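Cytosolic iron-sulfur protein assembly protein 1 (Saccharomyces cerevisiae, PDB 2HES) is an essential WD40-repeat component of the cytosolic iron-sulfur protein assembly machinery, required for maturation of extramitochondrial iron-sulfur proteins. Local coordinates at residues A[114-118]-A[119-123]. Sequence-based numbering, arbitrary orientation.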
# COMPACT_ATOMS: atom_id res chain seq x y z
N ALA A 114 -7.59 -2.05 -1.06
CA ALA A 114 -6.90 -1.79 -2.32
C ALA A 114 -7.83 -2.14 -3.46
O ALA A 114 -8.54 -3.17 -3.40
CB ALA A 114 -5.61 -2.60 -2.43
N TRP A 115 -7.75 -1.32 -4.52
CA TRP A 115 -8.62 -1.47 -5.69
C TRP A 115 -7.85 -2.07 -6.89
O TRP A 115 -6.68 -1.73 -7.14
CB TRP A 115 -9.12 -0.12 -6.18
CG TRP A 115 -9.97 0.61 -5.25
CD1 TRP A 115 -9.60 1.45 -4.24
CD2 TRP A 115 -11.41 0.58 -5.26
NE1 TRP A 115 -10.74 1.96 -3.62
CE2 TRP A 115 -11.85 1.43 -4.23
CE3 TRP A 115 -12.35 -0.07 -6.06
CZ2 TRP A 115 -13.21 1.63 -3.96
CZ3 TRP A 115 -13.71 0.12 -5.79
CH2 TRP A 115 -14.12 0.96 -4.74
N SER A 116 -8.54 -2.89 -7.69
CA SER A 116 -7.99 -3.28 -8.99
C SER A 116 -7.98 -2.07 -9.92
O SER A 116 -8.77 -1.17 -9.73
CB SER A 116 -8.84 -4.40 -9.59
OG SER A 116 -10.20 -3.98 -9.71
N ASN A 117 -7.07 -2.04 -10.91
CA ASN A 117 -6.99 -0.86 -11.79
C ASN A 117 -8.17 -0.69 -12.72
O ASN A 117 -8.43 0.43 -13.14
CB ASN A 117 -5.67 -0.77 -12.57
CG ASN A 117 -5.54 0.58 -13.34
OD1 ASN A 117 -5.59 1.68 -12.75
ND2 ASN A 117 -5.38 0.49 -14.67
N ASP A 118 -8.95 -1.74 -12.99
CA ASP A 118 -10.23 -1.52 -13.72
C ASP A 118 -11.35 -0.88 -12.86
O ASP A 118 -12.41 -0.49 -13.38
CB ASP A 118 -10.72 -2.80 -14.42
CG ASP A 118 -11.11 -3.94 -13.46
OD1 ASP A 118 -11.23 -3.77 -12.24
OD2 ASP A 118 -11.32 -5.09 -13.97
N GLY A 119 -11.11 -0.78 -11.55
CA GLY A 119 -12.01 -0.10 -10.65
C GLY A 119 -13.20 -0.91 -10.18
O GLY A 119 -14.07 -0.41 -9.46
N TYR A 120 -13.23 -2.18 -10.56
CA TYR A 120 -14.37 -3.02 -10.17
C TYR A 120 -14.21 -3.87 -8.94
O TYR A 120 -15.19 -4.37 -8.42
CB TYR A 120 -14.76 -3.92 -11.30
CG TYR A 120 -15.26 -3.22 -12.50
CD1 TYR A 120 -16.24 -2.22 -12.40
CD2 TYR A 120 -14.78 -3.57 -13.76
CE1 TYR A 120 -16.71 -1.56 -13.54
CE2 TYR A 120 -15.27 -2.95 -14.89
CZ TYR A 120 -16.22 -1.95 -14.78
OH TYR A 120 -16.68 -1.33 -15.93
N TYR A 121 -12.98 -4.07 -8.47
CA TYR A 121 -12.76 -4.97 -7.35
C TYR A 121 -12.06 -4.19 -6.26
O TYR A 121 -11.18 -3.39 -6.54
CB TYR A 121 -11.86 -6.14 -7.77
CG TYR A 121 -12.50 -7.06 -8.76
CD1 TYR A 121 -13.75 -7.65 -8.51
CD2 TYR A 121 -11.84 -7.38 -9.95
CE1 TYR A 121 -14.32 -8.54 -9.44
CE2 TYR A 121 -12.40 -8.25 -10.88
CZ TYR A 121 -13.65 -8.82 -10.62
OH TYR A 121 -14.20 -9.68 -11.55
N LEU A 122 -12.55 -4.38 -5.05
CA LEU A 122 -11.95 -3.86 -3.85
C LEU A 122 -11.58 -5.06 -2.99
O LEU A 122 -12.43 -5.87 -2.62
CB LEU A 122 -12.96 -2.94 -3.12
CG LEU A 122 -12.48 -2.41 -1.77
CD1 LEU A 122 -11.37 -1.45 -1.99
CD2 LEU A 122 -13.65 -1.71 -0.96
N ALA A 123 -10.28 -5.19 -2.72
CA ALA A 123 -9.77 -6.19 -1.78
C ALA A 123 -9.62 -5.61 -0.39
O ALA A 123 -9.20 -4.46 -0.23
CB ALA A 123 -8.40 -6.66 -2.24
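Asp118 OD1 takes two hydrogen bonds from opposite faces of its carboxylate plane: Tyr120 N reaches OD1 from above that plane at 3.1 Å, and Ser116 OG gives its proton to OD1 from the other face, on the syn side. With CG between the backbone N and the carbonyl carbon (chi1 65°), the carboxylate swings back to where OD1 meets both donors; a short acid suits the place because its acceptor oxygens sit just one carbon beyond CB. The serine hydroxyl, besides donating to Asp118 OD1, accepts from Tyr121 N at 3.0 Å; donor and acceptor in one small group join the turn to the first residue of the second strand. The turn itself is type I, from Ser116 to Gly119, and is closed by Gly119 N donating to Ser116 O (3.0 Å). With phi at 82°, the last turn position is one that a residue lacking a CB adopts easily, and a CB there would run into Asp118 O.

Beyond the turn, Ser116 N donates to Tyr121 O, and Ala114 and Ala123 form a hydrogen-bonded antiparallel pair. Between that bond and the Ala114–Ala123 pair, Trp115 and Leu122 are a non-hydrogen-bonded pair: Leu122 CD1 sits over the five-membered ring of Trp115, 3.7 Å from its centroid, a CH-pi contact of one leucine methyl with the indole face. Trp115 NE1 hydrogen-bonds to Ala65 O. An alanine in place of Trp115 would probably leave Leu122 CD1 without its aromatic partner and Ala65 O without its donor.

The hairpin joins strands 110-115 and 121-126 of the third WD repeat, the two innermost strands of a four-stranded propeller blade. Trp115 and Leu122 face strand 72-77 of the preceding blade, whereas Ala114, Ser116, Tyr121 and Ala123 pack against strand 156-161 of the next.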